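Penicillin binding protein 2X (Streptococcus thermophilus, PDB 5U47) probably acts as a transpeptidase that cross-links peptidoglycan strands during septal wall synthesis and is inactivated by beta-lactam antibiotics. Local coordinates at residues Ser427-Met432 with Glu468-Met473; Ser295-Met300 with Val417-Ala422. The protein carries 1 engineered substitution. All coordinates share one frame; numbering follows the deposited sequence.

Contact 1 of 2, residues Ser427-Met432 with Glu468-Met473; sequences SNNGIM and ETRNYM
Arg470, on helix 463-478, reaches across to the end of helix 416-427, where Ser427 and Asn429 receive it. In the transpeptidase domain, a member of the beta-lactamase clan, helix 416-427 gives way here to a type I' beta turn, Asn428 to Ile431, that leads into strand 432-433. The packing across the contact is sparse, with 110 Å² buried and no direct hydrogen bond. The aliphatic part of Arg470 lies against the backbone of Ser427, whose CA is 4.4 Å from Arg470 CD. The side chain runs extended about its CB-CG bond (chi2 -165°) and then turns at the next bond, which brings the guanidinium round to the turn, where the side chain of Asn429 ends loosely beside it, without a bond.

Polar interactions hold the guanidinium from beyond these residues: NE bonds to Ser536 O, NH2 to Glu537 O and NH1 to Ile426 O, the residue just before Ser427. The carbonyl at the helix end would probably suit the positive charge. Ser427 OG is hydrogen-bonded to Ala253 O, with Thr424 O as a further partner.

Within the turn, Ile431 N bonds to Asn428 O at 2.9 Å, and Asn429 and Gly430 take the positive phi angles of this turn class. With CG anti to its backbone N (chi1 -176°), Asn428 turns its amide toward the last residue of the turn. Its ND2 donates to Ile431 O over 2.9 Å, approaching from 25° outside that carbonyl plane.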
ATOM      1  N   SER A 427      15.179  10.697  -6.000  1.00 25.43           N
ATOM      2  CA  SER A 427      15.969   9.482  -6.206  1.00 28.78           C
ATOM      3  C   SER A 427      16.096   9.022  -7.657  1.00 30.62           C
ATOM      4  O   SER A 427      16.980   8.216  -7.972  1.00 34.31           O
ATOM      5  CB  SER A 427      15.341   8.295  -5.442  1.00 28.06           C
ATOM      6  OG  SER A 427      14.178   7.771  -6.138  1.00 32.48           O
ATOM      7  N   ASN A 428      15.203   9.499  -8.518  1.00 28.99           N
ATOM      8  CA  ASN A 428      15.156   9.065  -9.920  1.00 28.02           C
ATOM      9  C   ASN A 428      15.325  10.233 -10.930  1.00 27.79           C
ATOM     10  O   ASN A 428      14.466  10.447 -11.799  1.00 26.21           O
ATOM     11  CB  ASN A 428      13.815   8.328 -10.145  1.00 25.33           C
ATOM     12  CG  ASN A 428      13.678   7.751 -11.542  1.00 25.10           C
ATOM     13  OD1 ASN A 428      14.581   7.101 -12.035  1.00 24.34           O
ATOM     14  ND2 ASN A 428      12.516   7.978 -12.179  1.00 24.44           N
ATOM     15  N   ASN A 429      16.427  10.982 -10.794  1.00 27.99           N
ATOM     16  CA  ASN A 429      16.802  12.048 -11.736  1.00 28.82           C
ATOM     17  C   ASN A 429      15.720  13.096 -12.047  1.00 27.38           C
ATOM     18  O   ASN A 429      15.624  13.609 -13.171  1.00 28.26           O
ATOM     19  CB  ASN A 429      17.316  11.398 -13.038  1.00 30.63           C
ATOM     20  CG  ASN A 429      18.523  10.503 -12.797  1.00 33.53           C
ATOM     21  OD1 ASN A 429      18.504   9.302 -13.102  1.00 35.89           O
ATOM     22  ND2 ASN A 429      19.546  11.060 -12.189  1.00 32.28           N
ATOM     23  N   GLY A 430      14.919  13.419 -11.044  1.00 25.04           N
ATOM     24  CA  GLY A 430      13.855  14.397 -11.189  1.00 25.72           C
ATOM     25  C   GLY A 430      12.521  13.854 -11.666  1.00 25.75           C
ATOM     26  O   GLY A 430      11.534  14.572 -11.626  1.00 27.04           O
ATOM     27  N   ILE A 431      12.493  12.578 -12.067  1.00 25.15           N
ATOM     28  CA  ILE A 431      11.314  11.919 -12.672  1.00 24.70           C
ATOM     29  C   ILE A 431      10.504  11.189 -11.613  1.00 23.19           C
ATOM     30  O   ILE A 431      10.927  10.161 -11.095  1.00 22.30           O
ATOM     31  CB  ILE A 431      11.772  10.923 -13.771  1.00 25.32           C
ATOM     32  CG1 ILE A 431      12.642  11.657 -14.804  1.00 25.89           C
ATOM     33  CG2 ILE A 431      10.581  10.234 -14.442  1.00 25.35           C
ATOM     34  CD1 ILE A 431      13.413  10.732 -15.713  1.00 27.46           C
ATOM     35  N   MET A 432       9.316  11.706 -11.335  1.00 23.58           N
ATOM     36  CA  MET A 432       8.464  11.170 -10.299  1.00 23.71           C
ATOM     37  C   MET A 432       7.768   9.903 -10.784  1.00 22.52           C
ATOM     38  O   MET A 432       7.309   9.828 -11.948  1.00 23.42           O
ATOM     39  CB  MET A 432       7.448  12.230  -9.876  1.00 25.56           C
ATOM     40  CG  MET A 432       6.818  11.968  -8.530  1.00 27.79           C
ATOM     41  SD  MET A 432       6.041  13.464  -7.840  1.00 32.26           S
ATOM     42  CE  MET A 432       4.649  13.486  -8.929  1.00 30.43           C
ATOM     43  N   GLU A 468      22.064  17.448  -7.129  1.00 32.52           N
ATOM     44  CA  GLU A 468      22.645  18.396  -6.175  1.00 33.61           C
ATOM     45  C   GLU A 468      21.959  18.301  -4.817  1.00 31.76           C
ATOM     46  O   GLU A 468      22.625  18.362  -3.779  1.00 32.40           O
ATOM     47  CB  GLU A 468      22.650  19.825  -6.737  1.00 35.94           C
ATOM     48  CG  GLU A 468      23.618  19.948  -7.900  1.00 38.15           C
ATOM     49  CD  GLU A 468      23.675  21.338  -8.510  1.00 42.34           C
ATOM     50  OE1 GLU A 468      24.405  21.518  -9.523  1.00 44.17           O
ATOM     51  OE2 GLU A 468      22.998  22.248  -7.985  1.00 44.79           O
ATOM     52  N   THR A 469      20.644  18.135  -4.823  1.00 30.09           N
ATOM     53  CA  THR A 469      19.893  17.967  -3.587  1.00 29.80           C
ATOM     54  C   THR A 469      20.414  16.734  -2.829  1.00 29.45           C
ATOM     55  O   THR A 469      20.685  16.822  -1.628  1.00 29.82           O
ATOM     56  CB  THR A 469      18.372  17.844  -3.844  1.00 28.96           C
ATOM     57  OG1 THR A 469      17.894  19.048  -4.450  1.00 29.84           O
ATOM     58  CG2 THR A 469      17.615  17.629  -2.547  1.00 28.85           C
ATOM     59  N   ARG A 470      20.615  15.621  -3.546  1.00 28.12           N
ATOM     60  CA  ARG A 470      21.124  14.390  -2.918  1.00 27.73           C
ATOM     61  C   ARG A 470      22.518  14.587  -2.335  1.00 28.81           C
ATOM     62  O   ARG A 470      22.812  14.090  -1.252  1.00 28.32           O
ATOM     63  CB  ARG A 470      21.126  13.207  -3.884  1.00 26.81           C
ATOM     64  CG  ARG A 470      19.730  12.679  -4.249  1.00 25.90           C
ATOM     65  CD  ARG A 470      19.789  11.300  -4.903  1.00 24.67           C
ATOM     66  NE  ARG A 470      20.743  11.241  -6.016  1.00 26.32           N
ATOM     67  CZ  ARG A 470      20.516  11.673  -7.260  1.00 28.33           C
ATOM     68  NH1 ARG A 470      19.355  12.234  -7.613  1.00 28.21           N
ATOM     69  NH2 ARG A 470      21.476  11.567  -8.170  1.00 29.56           N
ATOM     70  N   ASN A 471      23.367  15.322  -3.044  1.00 30.87           N
ATOM     71  CA  ASN A 471      24.708  15.599  -2.542  1.00 33.06           C
ATOM     72  C   ASN A 471      24.655  16.485  -1.278  1.00 32.57           C
ATOM     73  O   ASN A 471      25.347  16.199  -0.307  1.00 32.49           O
ATOM     74  CB  ASN A 471      25.597  16.211  -3.612  1.00 35.91           C
ATOM     75  CG  ASN A 471      27.002  16.468  -3.099  1.00 40.34           C
ATOM     76  OD1 ASN A 471      27.661  15.558  -2.595  1.00 44.07           O
ATOM     77  ND2 ASN A 471      27.453  17.711  -3.192  1.00 41.89           N
ATOM     78  N   TYR A 472      23.825  17.527  -1.269  1.00 32.11           N
ATOM     79  CA  TYR A 472      23.695  18.361  -0.058  1.00 33.57           C
ATOM     80  C   TYR A 472      23.196  17.523   1.120  1.00 31.88           C
ATOM     81  O   TYR A 472      23.602  17.739   2.259  1.00 33.00           O
ATOM     82  CB  TYR A 472      22.776  19.579  -0.273  1.00 34.10           C
ATOM     83  CG  TYR A 472      23.343  20.620  -1.216  1.00 35.82           C
ATOM     84  CD1 TYR A 472      24.544  21.255  -0.930  1.00 37.92           C
ATOM     85  CD2 TYR A 472      22.661  21.009  -2.363  1.00 35.71           C
ATOM     86  CE1 TYR A 472      25.075  22.221  -1.780  1.00 39.01           C
ATOM     87  CE2 TYR A 472      23.184  21.964  -3.215  1.00 37.12           C
ATOM     88  CZ  TYR A 472      24.388  22.566  -2.914  1.00 38.89           C
ATOM     89  OH  TYR A 472      24.905  23.518  -3.753  1.00 41.55           O
ATOM     90  N   MET A 473      22.341  16.549   0.830  1.00 29.95           N
ATOM     91  CA  MET A 473      21.804  15.641   1.865  1.00 29.67           C
ATOM     92  C   MET A 473      22.847  14.701   2.496  1.00 29.78           C
ATOM     93  O   MET A 473      22.600  14.143   3.569  1.00 30.80           O
ATOM     94  CB  MET A 473      20.619  14.837   1.308  1.00 27.98           C
ATOM     95  CG  MET A 473      19.350  15.653   1.145  1.00 27.77           C
ATOM     96  SD  MET A 473      18.056  14.803   0.209  1.00 26.53           S
ATOM     97  CE  MET A 473      17.496  13.593   1.400  1.00 25.48           C
TER

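Contact 2 of 2, residues Ser295-Met300 with Val417-Ala422; sequences STMKVM and VQMLRA
Facing each other through their side chains, 295-300 and the helical segment 417-422 bring the CA atoms of Met297 and Met419 to 8.3 Å and those of Met300 and Ala422 to 7.6 Å. Met419 spans much of this gap. Bent at both chi2 and chi3, its chain passes obliquely over Thr296 and sets its methyl CE 3.5 Å from Thr296 OG1. The sulfur of the same residue receives Met297: the two side chains meet at about a right angle, Met297 CE lying 4.0 Å from Met419 SD. CG of Met297 is anti to the backbone N (chi1 -177°), and bends at the next two bonds then bring the methyl to the sulfur.

Ser295 and Lys298 fit the SxxK motif of penicillin-binding transpeptidases, in which the serine is the residue acylated by beta-lactams. Lys298 NZ donates to Ser295 OG at 3.0 Å and is also bonded to Ser354 OG and Asn356 OD1. One turn on from Met297, Met300 SD rests 4.0 Å from Ala422 CB; Phe423, next to Ala422, and Ile426, one turn on, also touch Met300.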
ATOM      1  N   SER A 295      10.369  18.551   8.730  1.00 29.14           N
ATOM      2  CA  SER A 295      11.582  18.850   7.958  1.00 31.29           C
ATOM      3  C   SER A 295      12.045  17.988   6.788  1.00 29.69           C
ATOM      4  O   SER A 295      12.943  18.415   6.074  1.00 28.98           O
ATOM      5  CB  SER A 295      12.742  19.144   8.914  1.00 32.71           C
ATOM      6  OG  SER A 295      12.521  20.406   9.457  1.00 40.00           O
ATOM      7  N   THR A 296      11.454  16.815   6.568  1.00 28.18           N
ATOM      8  CA  THR A 296      11.793  16.031   5.389  1.00 27.33           C
ATOM      9  C   THR A 296      11.281  16.789   4.171  1.00 26.73           C
ATOM     10  O   THR A 296      11.778  16.585   3.060  1.00 26.67           O
ATOM     11  CB  THR A 296      11.160  14.627   5.413  1.00 26.97           C
ATOM     12  OG1 THR A 296       9.751  14.756   5.653  1.00 27.36           O
ATOM     13  CG2 THR A 296      11.795  13.788   6.510  1.00 27.30           C
ATOM     14  N   MET A 297      10.306  17.676   4.392  1.00 26.62           N
ATOM     15  CA  MET A 297       9.758  18.489   3.305  1.00 27.78           C
ATOM     16  C   MET A 297      10.825  19.466   2.764  1.00 27.86           C
ATOM     17  O   MET A 297      10.723  19.903   1.640  1.00 27.74           O
ATOM     18  CB  MET A 297       8.483  19.238   3.728  1.00 28.77           C
ATOM     19  CG  MET A 297       7.820  20.054   2.627  1.00 29.70           C
ATOM     20  SD  MET A 297       7.176  19.095   1.227  1.00 33.01           S
ATOM     21  CE  MET A 297       5.786  18.281   1.981  1.00 31.52           C
ATOM     22  N   LYS A 298      11.856  19.759   3.556  1.00 27.25           N
ATOM     23  CA  LYS A 298      12.965  20.609   3.110  1.00 29.44           C
ATOM     24  C   LYS A 298      13.720  20.001   1.926  1.00 29.32           C
ATOM     25  O   LYS A 298      14.448  20.709   1.244  1.00 29.88           O
ATOM     26  CB  LYS A 298      13.961  20.876   4.253  1.00 31.05           C
ATOM     27  CG  LYS A 298      13.356  21.615   5.435  1.00 31.47           C
ATOM     28  CD  LYS A 298      14.341  21.846   6.569  1.00 33.10           C
ATOM     29  CE  LYS A 298      13.697  22.759   7.616  1.00 34.92           C
ATOM     30  NZ  LYS A 298      14.334  22.710   8.937  1.00 35.11           N
ATOM     31  N   VAL A 299      13.557  18.696   1.696  1.00 28.38           N
ATOM     32  CA  VAL A 299      14.176  18.029   0.549  1.00 28.24           C
ATOM     33  C   VAL A 299      13.509  18.609  -0.693  1.00 28.60           C
ATOM     34  O   VAL A 299      14.199  19.025  -1.630  1.00 28.69           O
ATOM     35  CB  VAL A 299      14.010  16.489   0.610  1.00 26.95           C
ATOM     36  CG1 VAL A 299      14.502  15.805  -0.656  1.00 27.33           C
ATOM     37  CG2 VAL A 299      14.763  15.906   1.804  1.00 27.04           C
ATOM     38  N   MET A 300      12.174  18.636  -0.693  1.00 27.53           N
ATOM     39  CA  MET A 300      11.423  19.202  -1.814  1.00 28.57           C
ATOM     40  C   MET A 300      11.765  20.686  -1.977  1.00 29.36           C
ATOM     41  O   MET A 300      11.988  21.149  -3.096  1.00 28.95           O
ATOM     42  CB  MET A 300       9.913  19.056  -1.618  1.00 29.27           C
ATOM     43  CG  MET A 300       9.294  17.685  -1.850  1.00 30.03           C
ATOM     44  SD  MET A 300       9.832  16.310  -0.811  1.00 32.61           S
ATOM     45  CE  MET A 300      11.150  15.652  -1.790  1.00 31.08           C
ATOM     46  N   VAL A 417       2.344   7.877   1.748  1.00 20.04           N
ATOM     47  CA  VAL A 417       2.509   7.518   0.340  1.00 20.19           C
ATOM     48  C   VAL A 417       2.731   8.765  -0.554  1.00 20.28           C
ATOM     49  O   VAL A 417       3.426   8.670  -1.555  1.00 20.09           O
ATOM     50  CB  VAL A 417       1.410   6.562  -0.141  1.00 20.31           C
ATOM     51  CG1 VAL A 417       0.057   7.277  -0.207  1.00 20.78           C
ATOM     52  CG2 VAL A 417       1.797   5.916  -1.467  1.00 20.38           C
ATOM     53  N   GLN A 418       2.175   9.926  -0.184  1.00 20.47           N
ATOM     54  CA  GLN A 418       2.470  11.182  -0.919  1.00 21.51           C
ATOM     55  C   GLN A 418       3.951  11.566  -0.757  1.00 22.13           C
ATOM     56  O   GLN A 418       4.614  11.996  -1.714  1.00 21.33           O
ATOM     57  CB  GLN A 418       1.567  12.318  -0.465  1.00 20.96           C
ATOM     58  CG  GLN A 418       0.143  12.184  -0.961  1.00 21.89           C
ATOM     59  CD  GLN A 418      -0.761  13.264  -0.430  1.00 23.53           C
ATOM     60  OE1 GLN A 418      -0.650  13.658   0.737  1.00 25.02           O
ATOM     61  NE2 GLN A 418      -1.690  13.728  -1.269  1.00 23.07           N
ATOM     62  N   MET A 419       4.483  11.377   0.454  1.00 21.90           N
ATOM     63  CA  MET A 419       5.891  11.645   0.672  1.00 21.80           C
ATOM     64  C   MET A 419       6.754  10.694  -0.152  1.00 21.56           C
ATOM     65  O   MET A 419       7.725  11.115  -0.766  1.00 20.78           O
ATOM     66  CB  MET A 419       6.260  11.557   2.160  1.00 23.12           C
ATOM     67  CG  MET A 419       5.604  12.638   3.021  1.00 24.20           C
ATOM     68  SD  MET A 419       5.999  14.330   2.511  1.00 26.76           S
ATOM     69  CE  MET A 419       7.763  14.405   2.787  1.00 26.88           C
ATOM     70  N   LEU A 420       6.404   9.410  -0.165  1.00 21.81           N
ATOM     71  CA  LEU A 420       7.171   8.427  -0.937  1.00 22.20           C
ATOM     72  C   LEU A 420       7.197   8.794  -2.416  1.00 21.53           C
ATOM     73  O   LEU A 420       8.241   8.715  -3.055  1.00 20.82           O
ATOM     74  CB  LEU A 420       6.610   7.007  -0.748  1.00 21.32           C
ATOM     75  CG  LEU A 420       6.682   6.438   0.692  1.00 22.11           C
ATOM     76  CD1 LEU A 420       6.006   5.070   0.745  1.00 22.51           C
ATOM     77  CD2 LEU A 420       8.125   6.319   1.178  1.00 22.09           C
ATOM     78  N   ARG A 421       6.037   9.171  -2.933  1.00 20.83           N
ATOM     79  CA  ARG A 421       5.901   9.563  -4.330  1.00 21.71           C
ATOM     80  C   ARG A 421       6.838  10.755  -4.642  1.00 21.18           C
ATOM     81  O   ARG A 421       7.556  10.740  -5.640  1.00 21.14           O
ATOM     82  CB  ARG A 421       4.454   9.938  -4.616  1.00 21.40           C
ATOM     83  CG  ARG A 421       4.193  10.440  -6.018  1.00 22.40           C
ATOM     84  CD  ARG A 421       2.716  10.748  -6.248  1.00 23.15           C
ATOM     85  NE  ARG A 421       2.253  11.758  -5.316  1.00 24.23           N
ATOM     86  CZ  ARG A 421       0.995  12.202  -5.189  1.00 24.80           C
ATOM     87  NH1 ARG A 421       0.727  13.107  -4.268  1.00 26.28           N
ATOM     88  NH2 ARG A 421       0.015  11.759  -5.949  1.00 25.75           N
ATOM     89  N   ALA A 422       6.847  11.749  -3.766  1.00 20.43           N
ATOM     90  CA  ALA A 422       7.688  12.940  -3.945  1.00 22.59           C
ATOM     91  C   ALA A 422       9.159  12.562  -3.892  1.00 24.30           C
ATOM     92  O   ALA A 422       9.959  13.047  -4.711  1.00 23.73           O
ATOM     93  CB  ALA A 422       7.364  13.984  -2.883  1.00 23.30           C
TER

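Contact 2 and contact 1 follow one another along the chain, with centres 12 Å apart, and share helix 416-427: contact 2 uses its first half and contact 1 its end. Met432 folds back on that helix, with its CG 3.2 Å from Arg421 O. Helix 297-308 also joins them, since Val299 CG2 packs against Met473 CE at 3.6 Å and Val299 O lies 3.8 Å from Thr469 CG2. Segment 295-300 of contact 2 itself carries Ser295 and Lys298 of the probable active site, and both touch Lys505 of strand 503-510. Contact 1 also reaches this strand, through backbone bonding of Met473 with Val504.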